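Local coordinates for protein thrombomodulin (Homo sapiens, PDB 1DX5) that acts on vascular endothelial cells as the receptor and cofactor with which thrombin activates protein C, starting an anticoagulant pathway, at residues C12-Q17 with V27-F32; T22-V27 with E38-Q43; G31-P36 with Q43-Q48; A61-P66 with D73-T78; D79-E84 with C93-G98. One frame throughout, in Å; residues are numbered along the deposited sequence.

Contact 1: residues C12-Q17 with V27-F32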
# COMPACT_ATOMS: atom_id res chain seq x y z
N CYS E 12 -8.15 -21.08 -30.65
CA CYS E 12 -8.34 -19.71 -30.18
C CYS E 12 -9.03 -19.71 -28.83
O CYS E 12 -9.90 -20.54 -28.56
CB CYS E 12 -9.19 -18.90 -31.17
SG CYS E 12 -8.53 -18.83 -32.86
N GLU E 13 -8.67 -18.75 -27.99
CA GLU E 13 -9.26 -18.62 -26.67
C GLU E 13 -10.74 -18.26 -26.76
O GLU E 13 -11.56 -18.76 -25.97
CB GLU E 13 -8.55 -17.54 -25.87
CG GLU E 13 -9.24 -17.21 -24.55
CD GLU E 13 -8.66 -15.89 -23.87
OE1 GLU E 13 -7.43 -15.75 -23.84
OE2 GLU E 13 -9.46 -15.04 -23.43
N TYR E 14 -11.07 -17.35 -27.66
CA TYR E 14 -12.44 -16.92 -27.79
C TYR E 14 -13.12 -17.42 -29.07
O TYR E 14 -13.90 -18.36 -29.02
CB TYR E 14 -12.55 -15.40 -27.62
CG TYR E 14 -13.98 -14.92 -27.47
CD1 TYR E 14 -14.72 -15.20 -26.31
CD2 TYR E 14 -14.62 -14.25 -28.50
CE1 TYR E 14 -16.06 -14.82 -26.19
CE2 TYR E 14 -15.96 -13.86 -28.40
CZ TYR E 14 -16.67 -14.15 -27.25
OH TYR E 14 -17.97 -13.74 -27.15
N GLN E 15 -12.83 -16.81 -30.21
CA GLN E 15 -13.40 -17.22 -31.49
C GLN E 15 -12.35 -17.27 -32.58
O GLN E 15 -11.24 -16.75 -32.41
CB GLN E 15 -14.53 -16.30 -31.93
CG GLN E 15 -15.84 -16.49 -31.16
CD GLN E 15 -16.94 -15.38 -31.56
OE1 GLN E 15 -18.08 -15.57 -31.13
NE2 GLN E 15 -16.58 -14.34 -32.32
N CYS E 16 -12.74 -17.84 -33.71
CA CYS E 16 -11.88 -17.98 -34.87
C CYS E 16 -12.65 -17.53 -36.10
O CYS E 16 -13.82 -17.89 -36.27
CB CYS E 16 -11.47 -19.45 -35.06
SG CYS E 16 -10.35 -19.76 -36.47
N GLN E 17 -12.01 -16.71 -36.93
CA GLN E 17 -12.62 -16.23 -38.17
C GLN E 17 -11.68 -16.63 -39.31
O GLN E 17 -10.49 -16.32 -39.28
CB GLN E 17 -12.79 -14.71 -38.15
CG GLN E 17 -13.88 -14.22 -37.24
CD GLN E 17 -14.02 -12.61 -37.25
OE1 GLN E 17 -13.04 -11.99 -37.65
NE2 GLN E 17 -15.14 -12.05 -36.83
N VAL E 27 -9.93 -14.14 -32.88
CA VAL E 27 -10.51 -12.86 -32.50
C VAL E 27 -11.14 -12.92 -31.11
O VAL E 27 -11.26 -14.01 -30.49
CB VAL E 27 -11.56 -12.34 -33.56
CG1 VAL E 27 -10.84 -11.97 -34.89
CG2 VAL E 27 -12.60 -13.42 -33.85
N CYS E 28 -11.54 -11.75 -30.63
CA CYS E 28 -12.11 -11.64 -29.31
C CYS E 28 -13.46 -10.96 -29.31
O CYS E 28 -13.97 -10.55 -30.36
CB CYS E 28 -11.13 -10.88 -28.42
SG CYS E 28 -9.47 -11.59 -28.47
N ALA E 29 -14.08 -10.91 -28.13
CA ALA E 29 -15.38 -10.26 -27.96
C ALA E 29 -15.17 -8.76 -28.03
O ALA E 29 -14.04 -8.28 -27.89
CB ALA E 29 -15.97 -10.63 -26.60
N GLU E 30 -16.25 -8.02 -28.25
CA GLU E 30 -16.17 -6.57 -28.33
C GLU E 30 -15.63 -6.08 -26.98
O GLU E 30 -15.96 -6.64 -25.94
CB GLU E 30 -17.54 -5.97 -28.64
CG GLU E 30 -18.62 -6.35 -27.65
N GLY E 31 -14.72 -5.10 -27.04
CA GLY E 31 -14.11 -4.55 -25.84
C GLY E 31 -12.82 -5.28 -25.50
O GLY E 31 -12.15 -4.92 -24.52
N PHE E 32 -12.47 -6.30 -26.30
CA PHE E 32 -11.25 -7.11 -26.13
C PHE E 32 -10.55 -7.24 -27.48
O PHE E 32 -11.18 -7.18 -28.56
CB PHE E 32 -11.59 -8.55 -25.66
CG PHE E 32 -12.11 -8.64 -24.25
CD1 PHE E 32 -13.44 -8.31 -23.96
CD2 PHE E 32 -11.28 -9.08 -23.22
CE1 PHE E 32 -13.93 -8.42 -22.66
CE2 PHE E 32 -11.76 -9.19 -21.91
CZ PHE E 32 -13.08 -8.87 -21.63
O HOH W 1 -9.39 -15.92 -29.50
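Gln15 and Val27 face each other as an antiparallel hydrogen-bonded pair, Gln15 N giving to Val27 O at 3.2 Å and Val27 N to Gln15 O at 3.0 Å. Val27 O is gripped twice, because a water that accepts from Tyr14 N donates to it as well.

Tyr14 covers the stretch where the chain runs on past this pair. Its CG lies anti to the backbone N (chi1 -168°), and the ring packs through CD2 and CE2 against Cys28 C and Ala29 N, with CD2 within 3.4 Å of Ala29 N. The methyl of Ala29 sits over one ring face, CB 4.0 Å from the centroid, a CH-pi contact. Val27 O lies at the ring edge. The side chains of Gln17 and Val27 cross at about a right angle, Gln17 OE1 touching Val27 CG1 at 3.5 Å and Gln17 CG resting 3.7 Å from Val27 CG2.

This is a surface contact in the fourth EGF-like domain, joining the two-stranded sheet of 15-18 and 24-27 to the loop that leads into strand 32-35. Disulfides lead out of both segments, Cys12 to Cys26 and Cys28 to Cys42, the latter tying the loop to strand 42-44, on which Tyr14 also packs at Cys42.

Contact 2: residues T22-V27 with E38-Q43; sequences TSYLCV and EPHRCQ
His40 lays one face of its imidazole over the sulfur of Cys26. SG stands 3.3 Å above the ring plane, offset toward the rim, and its nearest ring atom is CD2 of His40, also at 3.3 Å. The sulfur is already committed, being half of the disulfide to Cys12, so the ring lies against a fixed crosslink. Cys26 CB adds a contact of its own, 3.5 Å from Pro39 O.

At its edge the same ring meets Tyr24. The phenol OH approaches His40 NE2 at 3.2 Å in a hydrogen bond for which either group could be the donor, and the two side chains cross at about a right angle. Tyr24 CG lies between its own backbone N and carbonyl carbon (chi1 63°), and Cys26 SG lies in the plane of the phenol ring, at its edge. The imidazole is thus held through a face and an edge by two residues of one strand.

In the fourth EGF-like domain this places the type I turn Glu38-Arg41, closed by Arg41 N to Glu38 O at 2.7 Å, against the strand 24-27 of the preceding hairpin. No direct hydrogen bond joins the two backbones. A water bridges them instead, donating to Cys26 O and to Pro39 O, 2.9 Å from each.

Within the turn, Arg41 NH1 and Glu38 OE2 form a long salt bridge of 3.6 Å. Further on, Cys42 SG lies 4.0 Å from Val27 O and is itself bonded to Cys28, while Cys42 N gives its hydrogen to Glu13 OE1.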
# COMPACT_ATOMS: atom_id res chain seq x y z
N THR E 22 -6.80 -21.88 -46.03
CA THR E 22 -5.66 -22.29 -45.21
C THR E 22 -5.42 -21.43 -43.97
O THR E 22 -5.00 -21.95 -42.92
CB THR E 22 -4.35 -22.33 -46.05
OG1 THR E 22 -4.20 -21.11 -46.80
CG2 THR E 22 -4.38 -23.51 -47.02
N SER E 23 -5.71 -20.13 -44.05
CA SER E 23 -5.49 -19.25 -42.91
C SER E 23 -6.72 -18.73 -42.17
O SER E 23 -7.82 -18.64 -42.71
CB SER E 23 -4.58 -18.08 -43.31
OG SER E 23 -5.19 -17.28 -44.29
N TYR E 24 -6.51 -18.39 -40.91
CA TYR E 24 -7.57 -17.91 -40.04
C TYR E 24 -7.02 -16.83 -39.12
O TYR E 24 -5.84 -16.49 -39.14
CB TYR E 24 -8.12 -19.05 -39.19
CG TYR E 24 -7.10 -19.62 -38.24
CD1 TYR E 24 -6.98 -19.13 -36.94
CD2 TYR E 24 -6.22 -20.63 -38.66
CE1 TYR E 24 -6.01 -19.62 -36.07
CE2 TYR E 24 -5.24 -21.14 -37.79
CZ TYR E 24 -5.15 -20.62 -36.50
OH TYR E 24 -4.19 -21.10 -35.65
N LEU E 25 -7.88 -16.37 -38.23
CA LEU E 25 -7.47 -15.36 -37.30
C LEU E 25 -8.28 -15.52 -36.03
O LEU E 25 -9.51 -15.67 -36.05
CB LEU E 25 -7.69 -13.99 -37.94
CG LEU E 25 -6.97 -12.73 -37.46
CD1 LEU E 25 -7.63 -12.29 -36.20
CD2 LEU E 25 -5.48 -12.98 -37.25
N CYS E 26 -7.57 -15.57 -34.91
CA CYS E 26 -8.19 -15.67 -33.61
C CYS E 26 -8.66 -14.26 -33.24
O CYS E 26 -7.86 -13.31 -33.29
CB CYS E 26 -7.18 -16.14 -32.57
SG CYS E 26 -6.75 -17.89 -32.65
N VAL E 27 -9.93 -14.14 -32.88
CA VAL E 27 -10.51 -12.86 -32.50
C VAL E 27 -11.14 -12.92 -31.11
O VAL E 27 -11.26 -14.01 -30.49
CB VAL E 27 -11.56 -12.34 -33.56
CG1 VAL E 27 -10.84 -11.97 -34.89
CG2 VAL E 27 -12.60 -13.42 -33.85
N GLU E 38 0.64 -12.88 -27.67
CA GLU E 38 -0.15 -14.10 -27.47
C GLU E 38 -1.42 -13.96 -28.32
O GLU E 38 -2.52 -13.89 -27.78
CB GLU E 38 -0.55 -14.26 -26.00
CG GLU E 38 0.53 -14.80 -25.10
CD GLU E 38 0.66 -16.40 -25.21
OE1 GLU E 38 1.38 -16.89 -26.12
OE2 GLU E 38 0.03 -17.08 -24.36
N PRO E 39 -1.27 -13.96 -29.67
CA PRO E 39 -2.36 -13.82 -30.65
C PRO E 39 -3.58 -14.72 -30.51
O PRO E 39 -4.66 -14.37 -30.98
CB PRO E 39 -1.66 -13.98 -31.99
CG PRO E 39 -0.43 -14.76 -31.65
CD PRO E 39 0.02 -14.20 -30.35
N HIS E 40 -3.41 -15.86 -29.84
CA HIS E 40 -4.51 -16.79 -29.63
C HIS E 40 -5.27 -16.42 -28.36
O HIS E 40 -6.29 -17.03 -28.03
CB HIS E 40 -3.98 -18.23 -29.53
CG HIS E 40 -3.72 -18.88 -30.85
ND1 HIS E 40 -2.68 -18.49 -31.68
CD2 HIS E 40 -4.34 -19.89 -31.49
CE1 HIS E 40 -2.68 -19.24 -32.77
NE2 HIS E 40 -3.68 -20.10 -32.68
N ARG E 41 -4.76 -15.41 -27.65
CA ARG E 41 -5.40 -14.97 -26.41
C ARG E 41 -5.97 -13.55 -26.50
O ARG E 41 -5.64 -12.78 -27.40
CB ARG E 41 -4.44 -15.13 -25.22
CG ARG E 41 -4.26 -16.60 -24.81
CD ARG E 41 -3.31 -16.76 -23.63
NE ARG E 41 -3.76 -16.03 -22.44
CZ ARG E 41 -3.03 -15.15 -21.77
NH1 ARG E 41 -1.78 -14.88 -22.14
NH2 ARG E 41 -3.55 -14.51 -20.73
N CYS E 42 -6.84 -13.24 -25.54
CA CYS E 42 -7.53 -11.96 -25.46
C CYS E 42 -7.28 -11.16 -24.18
O CYS E 42 -7.12 -11.73 -23.09
CB CYS E 42 -9.03 -12.20 -25.56
SG CYS E 42 -9.52 -13.07 -27.07
N GLN E 43 -7.30 -9.84 -24.32
CA GLN E 43 -7.14 -8.93 -23.20
C GLN E 43 -8.01 -7.72 -23.47
O GLN E 43 -8.13 -7.25 -24.60
CB GLN E 43 -5.67 -8.52 -22.98
CG GLN E 43 -5.06 -7.74 -24.13
CD GLN E 43 -3.53 -7.36 -23.89
OE1 GLN E 43 -3.03 -7.78 -22.84
NE2 GLN E 43 -2.87 -6.66 -24.81
O HOH W 2 -5.03 -12.89 -33.46

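Contact 3: residues G31-P36 with Q43-Q48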
# COMPACT_ATOMS: atom_id res chain seq x y z
N GLY E 31 -14.72 -5.10 -27.04
CA GLY E 31 -14.11 -4.55 -25.84
C GLY E 31 -12.82 -5.28 -25.50
O GLY E 31 -12.15 -4.92 -24.52
N PHE E 32 -12.47 -6.30 -26.30
CA PHE E 32 -11.25 -7.11 -26.13
C PHE E 32 -10.55 -7.24 -27.48
O PHE E 32 -11.18 -7.18 -28.56
CB PHE E 32 -11.59 -8.55 -25.66
CG PHE E 32 -12.11 -8.64 -24.25
CD1 PHE E 32 -13.44 -8.31 -23.96
CD2 PHE E 32 -11.28 -9.08 -23.22
CE1 PHE E 32 -13.93 -8.42 -22.66
CE2 PHE E 32 -11.76 -9.19 -21.91
CZ PHE E 32 -13.08 -8.87 -21.63
N ALA E 33 -9.25 -7.49 -27.44
CA ALA E 33 -8.50 -7.65 -28.66
C ALA E 33 -7.39 -8.64 -28.37
O ALA E 33 -6.98 -8.78 -27.22
CB ALA E 33 -7.93 -6.28 -29.16
N PRO E 34 -6.87 -9.32 -29.40
CA PRO E 34 -5.79 -10.30 -29.22
C PRO E 34 -4.55 -9.70 -28.55
O PRO E 34 -4.24 -8.53 -28.74
CB PRO E 34 -5.49 -10.74 -30.65
CG PRO E 34 -6.83 -10.59 -31.35
CD PRO E 34 -7.29 -9.25 -30.81
N ILE E 35 -3.88 -10.48 -27.71
CA ILE E 35 -2.66 -10.03 -27.05
C ILE E 35 -1.59 -10.10 -28.14
O ILE E 35 -1.43 -11.14 -28.77
CB ILE E 35 -2.28 -10.93 -25.86
CG1 ILE E 35 -3.48 -11.06 -24.92
CG2 ILE E 35 -1.09 -10.33 -25.11
CD1 ILE E 35 -3.22 -11.80 -23.63
N PRO E 36 -0.91 -8.98 -28.42
CA PRO E 36 0.14 -8.96 -29.44
C PRO E 36 1.14 -10.12 -29.37
O PRO E 36 1.42 -10.76 -30.38
CB PRO E 36 0.79 -7.59 -29.23
CG PRO E 36 -0.38 -6.73 -28.79
CD PRO E 36 -1.06 -7.65 -27.79
N GLN E 43 -7.30 -9.84 -24.32
CA GLN E 43 -7.14 -8.93 -23.20
C GLN E 43 -8.01 -7.72 -23.47
O GLN E 43 -8.13 -7.25 -24.60
CB GLN E 43 -5.67 -8.52 -22.98
CG GLN E 43 -5.06 -7.74 -24.13
CD GLN E 43 -3.53 -7.36 -23.89
OE1 GLN E 43 -3.03 -7.78 -22.84
NE2 GLN E 43 -2.87 -6.66 -24.81
N MET E 44 -8.62 -7.22 -22.41
CA MET E 44 -9.50 -6.06 -22.43
C MET E 44 -8.83 -4.75 -22.88
O MET E 44 -7.64 -4.53 -22.64
CB MET E 44 -10.05 -5.86 -21.00
CG MET E 44 -10.89 -4.63 -20.80
SD MET E 44 -11.11 -4.22 -19.06
CE MET E 44 -11.84 -2.64 -19.24
N PHE E 45 -9.61 -3.89 -23.51
CA PHE E 45 -9.14 -2.57 -23.92
C PHE E 45 -10.24 -1.57 -23.56
O PHE E 45 -11.36 -1.96 -23.27
CB PHE E 45 -8.76 -2.50 -25.42
CG PHE E 45 -9.94 -2.52 -26.39
CD1 PHE E 45 -10.75 -1.39 -26.56
CD2 PHE E 45 -10.19 -3.64 -27.17
CE1 PHE E 45 -11.79 -1.38 -27.48
CE2 PHE E 45 -11.23 -3.64 -28.10
CZ PHE E 45 -12.03 -2.51 -28.26
N CYS E 46 -9.88 -0.29 -23.48
CA CYS E 46 -10.86 0.76 -23.18
C CYS E 46 -10.35 2.06 -23.81
O CYS E 46 -9.17 2.36 -23.73
CB CYS E 46 -11.05 0.94 -21.67
SG CYS E 46 -12.43 2.06 -21.18
N ASN E 47 -11.24 2.80 -24.46
CA ASN E 47 -10.85 4.07 -25.08
C ASN E 47 -11.71 5.22 -24.58
O ASN E 47 -11.78 6.26 -25.22
CB ASN E 47 -10.96 3.99 -26.60
CG ASN E 47 -10.08 2.81 -27.22
OD1 ASN E 47 -8.86 2.93 -27.10
ND2 ASN E 47 -10.67 1.81 -27.84
N GLN E 48 -12.30 5.04 -23.41
CA GLN E 48 -13.18 6.04 -22.80
C GLN E 48 -12.74 6.33 -21.37
O GLN E 48 -11.70 5.87 -20.94
CB GLN E 48 -14.61 5.51 -22.76
CG GLN E 48 -15.18 5.15 -24.11
CD GLN E 48 -16.62 4.49 -23.96
OE1 GLN E 48 -16.77 3.42 -24.56
NE2 GLN E 48 -17.53 5.06 -23.17
O HOH W 3 -4.57 -6.21 -27.05
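Ala33 and Gln43 exchange a pair of backbone hydrogen bonds, Ala33 N to Gln43 O and Gln43 N to Ala33 O, both 3.1 Å. A third bond continues the pairing, from Phe45 N to Gly31 O at 2.9 Å. Between them lies the non-hydrogen-bonded pair Phe32 and Met44, where the carbonyls make CA-H...O contacts: Gly31 O also meets Met44 CA, and Gln43 O also meets Phe32 CA at 3.5 Å. Gln43 NE2 donates to a water, which donates in turn to Pro34 O. The aliphatic part of Gln43 crosses Ile35 at about a right angle, CG 3.8 Å from Ile35 CG1.

Phe45 brings a ring face over Gly31, whose CA is 4.0 Å from the centroid in a CH-pi contact, and Ala33 N lies in plane at the ring edge. Ala33 CB touches Phe45 CD2. Around the Phe32-Met44 pair, Phe32 CD2 comes within 3.3 Å of Met44 N, and its CE2 rests near Met44 CB.

The hairpin of strands 32-35 and 42-44 runs from the fourth EGF-like domain into the fifth: Met44, extended beyond CG, reaches Cys51 and Asp54 of strand 50-55 and Pro66, and Phe32 also packs on Asp54.

Contact 4: residues A61-P66 with D73-T78; sequences ASCECP and DGFICT
Cys65 and Cys77 are joined by a disulfide, SG to SG 2.0 Å with a torsion of -91° about the bond. It is the last crosslink of the fifth EGF-like domain, a small sheet held by cystines, and it ties the chain after strand 63-64 to strand 76-79. In the sheet these strands are separated by 50-55, to which each is hydrogen-bonded, and no hydrogen bond passes directly between the two segments.

Packing is tight around the sulfurs. Cys77 is buried, and its SG lies 3.4 Å from Glu64 O and 4.3 Å from Pro66 CD; Met44 and Tyr69 also touch this residue. Away from the disulfide the segments spread, with CA atoms 7.4 Å apart at Cys63 and Phe75, and the exposed ring of Phe75 spans the interval. Its CG lies anti to the carbonyl carbon (chi1 -59°), and CE1 rests 3.9 Å from the methyl CB of the exposed Ala61.

On the outer side, Glu64 points away from this contact and OE1 is hydrogen-bonded to a polar side chain of another protein's chain. Between the exposed pair and the disulfide, the buried Cys63 SG, bonded to Cys55, approaches the Phe75 ring obliquely, 3.6 Å from Phe75 CD1.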
# COMPACT_ATOMS: atom_id res chain seq x y z
N ALA E 61 -14.30 -11.22 -7.08
CA ALA E 61 -13.58 -9.95 -7.14
C ALA E 61 -12.17 -9.94 -7.73
O ALA E 61 -11.35 -9.10 -7.35
CB ALA E 61 -13.58 -9.29 -5.75
N SER E 62 -11.86 -10.86 -8.63
CA SER E 62 -10.53 -10.84 -9.25
C SER E 62 -10.72 -10.19 -10.62
O SER E 62 -11.21 -10.82 -11.57
CB SER E 62 -9.95 -12.24 -9.39
OG SER E 62 -8.69 -12.20 -10.06
N CYS E 63 -10.35 -8.91 -10.70
CA CYS E 63 -10.51 -8.13 -11.91
C CYS E 63 -9.24 -7.59 -12.54
O CYS E 63 -8.26 -7.31 -11.85
CB CYS E 63 -11.47 -6.98 -11.63
SG CYS E 63 -13.06 -7.51 -10.92
N GLU E 64 -9.31 -7.38 -13.86
CA GLU E 64 -8.19 -6.85 -14.65
C GLU E 64 -8.62 -5.56 -15.35
O GLU E 64 -9.79 -5.37 -15.68
CB GLU E 64 -7.78 -7.85 -15.75
CG GLU E 64 -7.53 -9.28 -15.30
CD GLU E 64 -6.24 -9.43 -14.35
OE1 GLU E 64 -5.24 -8.70 -14.56
OE2 GLU E 64 -6.28 -10.29 -13.45
N CYS E 65 -7.66 -4.68 -15.58
CA CYS E 65 -7.90 -3.42 -16.27
C CYS E 65 -6.76 -3.24 -17.23
O CYS E 65 -5.65 -3.72 -16.96
CB CYS E 65 -7.87 -2.23 -15.30
SG CYS E 65 -9.33 -2.05 -14.26
N PRO E 66 -7.00 -2.56 -18.37
CA PRO E 66 -5.90 -2.36 -19.32
C PRO E 66 -4.89 -1.36 -18.75
O PRO E 66 -5.15 -0.75 -17.71
CB PRO E 66 -6.61 -1.81 -20.56
CG PRO E 66 -7.86 -1.22 -20.04
CD PRO E 66 -8.29 -2.14 -18.95
N ASP E 73 -14.97 1.96 -8.22
CA ASP E 73 -16.24 1.46 -7.70
C ASP E 73 -17.10 0.79 -8.75
O ASP E 73 -17.18 1.24 -9.89
CB ASP E 73 -17.04 2.61 -7.08
CG ASP E 73 -16.51 3.01 -5.64
OD1 ASP E 73 -16.02 2.11 -4.94
OD2 ASP E 73 -16.62 4.19 -5.28
N GLY E 74 -17.79 -0.27 -8.33
CA GLY E 74 -18.66 -1.01 -9.23
C GLY E 74 -17.87 -1.86 -10.19
O GLY E 74 -18.37 -2.22 -11.26
N PHE E 75 -16.64 -2.21 -9.81
CA PHE E 75 -15.75 -3.04 -10.62
C PHE E 75 -15.60 -2.46 -12.03
O PHE E 75 -15.77 -3.15 -13.05
CB PHE E 75 -16.22 -4.49 -10.64
CG PHE E 75 -16.30 -5.13 -9.28
CD1 PHE E 75 -15.16 -5.58 -8.65
CD2 PHE E 75 -17.52 -5.26 -8.63
CE1 PHE E 75 -15.23 -6.16 -7.39
CE2 PHE E 75 -17.60 -5.84 -7.37
CZ PHE E 75 -16.45 -6.28 -6.75
N ILE E 76 -15.28 -1.18 -12.08
CA ILE E 76 -15.11 -0.48 -13.34
C ILE E 76 -13.70 0.04 -13.46
O ILE E 76 -13.12 0.49 -12.48
CB ILE E 76 -16.09 0.72 -13.44
CG1 ILE E 76 -17.52 0.22 -13.31
CG2 ILE E 76 -15.95 1.40 -14.79
CD1 ILE E 76 -18.53 1.32 -13.20
N CYS E 77 -13.14 -0.04 -14.65
CA CYS E 77 -11.80 0.45 -14.91
C CYS E 77 -11.93 1.90 -15.36
O CYS E 77 -12.59 2.19 -16.35
CB CYS E 77 -11.15 -0.37 -16.01
SG CYS E 77 -10.88 -2.11 -15.57
N THR E 78 -11.29 2.80 -14.63
CA THR E 78 -11.35 4.22 -14.97
C THR E 78 -9.96 4.72 -15.39
O THR E 78 -8.93 4.23 -14.92
CB THR E 78 -11.94 5.04 -13.79
OG1 THR E 78 -12.09 6.41 -14.18
CG2 THR E 78 -11.02 4.98 -12.60

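Contact 5: residues D79-E84 with C93-G98; sequences DIDECE and CHNLPG. With CA (calcium ion), chain N.
Asn95 and Asp79 meet tip to tip at the calcium site of the sixth, calcium-binding EGF-like domain, where residues 79-84 run antiparallel to 93-98. The side chain of Asn95 links most of the parts. Its CB lies 3.5 Å from Asp81 OD1 and also touches the sulfur of Cys83. CG, anti to the backbone N (chi1 -172°), stacks on the carboxylate of Asp81, the amide and carboxylate planes being only 4° apart. From there the two branches divide the work: OD1 binds the calcium ion at 2.4 Å, and ND2 donates to Asp79 OD2 at 2.9 Å, nearly along the C-O axis of that oxygen. A water accepts from ND2 as well; with OD1 on the calcium ion, both ends of the amide are held.

Asp79 OD1 binds the metal at 2.4 Å and accepts from Gly98 N in a nearly straight bond, with the donor above the carboxylate plane; OD2 binds more loosely, at 2.9 Å, so that the carboxylate grips the ion unevenly with both oxygens. Ile80 O, Glu82 OE1, Leu96 O, a water and Thr99 O complete the shell. Glu82 bends at chi2 (94°), turning CD back toward the ion. Gathering several oxygens this closely would be costly without the cation, which probably offsets their repulsion.

Asp81 also caps the short helix that begins at Glu82: its OD1 accepts from Glu84 N at 3.1 Å and weakly from Cys83 N. At the second residue of that helix the Cys83-Cys93 disulfide closes the contact, and Cys83 SG lies 3.3 Å from Asn95 N.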
# COMPACT_ATOMS: atom_id res chain seq x y z
N ASP E 79 -9.94 5.67 -16.32
CA ASP E 79 -8.69 6.22 -16.83
C ASP E 79 -7.87 6.99 -15.80
O ASP E 79 -8.40 7.75 -14.98
CB ASP E 79 -8.98 7.11 -18.03
CG ASP E 79 -7.65 7.80 -18.63
OD1 ASP E 79 -6.70 7.08 -19.03
OD2 ASP E 79 -7.61 9.04 -18.68
N ILE E 80 -6.56 6.74 -15.80
CA ILE E 80 -5.64 7.45 -14.94
C ILE E 80 -5.25 8.74 -15.70
O ILE E 80 -4.81 8.67 -16.84
CB ILE E 80 -4.36 6.63 -14.67
CG1 ILE E 80 -4.71 5.35 -13.93
CG2 ILE E 80 -3.37 7.46 -13.81
CD1 ILE E 80 -3.52 4.40 -13.73
N ASP E 81 -5.50 9.89 -15.10
CA ASP E 81 -5.17 11.17 -15.72
C ASP E 81 -3.74 11.49 -15.30
O ASP E 81 -3.50 12.10 -14.26
CB ASP E 81 -6.18 12.23 -15.26
CG ASP E 81 -6.01 13.63 -16.02
OD1 ASP E 81 -4.94 13.86 -16.62
OD2 ASP E 81 -6.94 14.46 -15.96
N GLU E 82 -2.78 11.02 -16.09
CA GLU E 82 -1.36 11.20 -15.80
C GLU E 82 -0.93 12.66 -15.77
O GLU E 82 0.00 13.03 -15.05
CB GLU E 82 -0.51 10.45 -16.83
CG GLU E 82 -0.60 8.94 -16.75
CD GLU E 82 -1.70 8.31 -17.73
OE1 GLU E 82 -2.59 9.05 -18.22
OE2 GLU E 82 -1.64 7.08 -17.98
N CYS E 83 -1.63 13.50 -16.52
CA CYS E 83 -1.29 14.91 -16.56
C CYS E 83 -1.70 15.58 -15.25
O CYS E 83 -0.88 16.24 -14.62
CB CYS E 83 -1.95 15.59 -17.76
SG CYS E 83 -1.58 14.77 -19.34
N GLU E 84 -2.94 15.37 -14.84
CA GLU E 84 -3.44 15.95 -13.59
C GLU E 84 -2.70 15.35 -12.39
O GLU E 84 -2.48 16.02 -11.40
CB GLU E 84 -4.94 15.72 -13.44
CG GLU E 84 -5.52 16.28 -12.14
CD GLU E 84 -7.13 16.15 -12.04
OE1 GLU E 84 -7.61 15.06 -11.67
OE2 GLU E 84 -7.84 17.16 -12.32
N CYS E 93 1.60 18.11 -21.27
CA CYS E 93 0.90 16.84 -21.20
C CYS E 93 -0.57 16.87 -21.62
O CYS E 93 -1.34 17.72 -21.18
CB CYS E 93 1.01 16.32 -19.76
SG CYS E 93 0.45 14.62 -19.42
N HIS E 94 -0.95 15.93 -22.48
CA HIS E 94 -2.33 15.79 -22.93
C HIS E 94 -2.75 14.37 -22.52
O HIS E 94 -2.11 13.38 -22.89
CB HIS E 94 -2.44 15.95 -24.44
CG HIS E 94 -2.01 17.29 -24.95
ND1 HIS E 94 -2.45 18.48 -24.40
CD2 HIS E 94 -1.17 17.64 -25.96
CE1 HIS E 94 -1.92 19.49 -25.05
NE2 HIS E 94 -1.14 19.01 -26.00
N ASN E 95 -3.81 14.28 -21.73
CA ASN E 95 -4.32 13.02 -21.25
C ASN E 95 -5.05 12.26 -22.35
O ASN E 95 -5.64 12.86 -23.26
CB ASN E 95 -5.25 13.27 -20.04
CG ASN E 95 -5.70 11.92 -19.31
OD1 ASN E 95 -4.88 11.00 -19.30
ND2 ASN E 95 -6.91 11.84 -18.80
N LEU E 96 -4.95 10.94 -22.31
CA LEU E 96 -5.61 10.08 -23.28
C LEU E 96 -6.26 8.94 -22.53
O LEU E 96 -5.92 8.68 -21.36
CB LEU E 96 -4.58 9.50 -24.26
CG LEU E 96 -4.05 10.35 -25.42
CD1 LEU E 96 -2.75 9.77 -25.96
CD2 LEU E 96 -5.09 10.40 -26.51
N PRO E 97 -7.24 8.27 -23.16
CA PRO E 97 -7.87 7.15 -22.46
C PRO E 97 -6.90 5.97 -22.57
O PRO E 97 -6.71 5.43 -23.66
CB PRO E 97 -9.13 6.89 -23.29
CG PRO E 97 -9.34 8.18 -24.07
CD PRO E 97 -7.95 8.59 -24.41
N GLY E 98 -6.24 5.62 -21.47
CA GLY E 98 -5.31 4.51 -21.50
C GLY E 98 -3.84 4.87 -21.47
O GLY E 98 -3.00 4.03 -21.15
CA CA N . -4.83 8.58 -19.22
O HOH W 4 -8.17 14.17 -18.78
O HOH W 5 -3.96 6.33 -18.93

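In the fold
The five contacts follow the chain through three successive EGF-like domains. Contacts 1 and 2 share Val27, lie about 7 Å apart between centres and are stitched by the disulfides Cys12-Cys26 and Cys28-Cys42. Contact 3 takes over from both: it shares Gly31 and Phe32 with contact 1 and Gln43 with contact 2. Its Met44 then passes into contact 4, where SD lies 3.5 Å from Pro66 CD and CE 3.8 Å from Cys77 SG. Contact 5, with the calcium ion, adjoins contact 4 in sequence but touches contact 3 in space, Asn47 O being 3.3 Å from Pro97 CG. Contacts 1 and 5 are about 28 Å apart between centres.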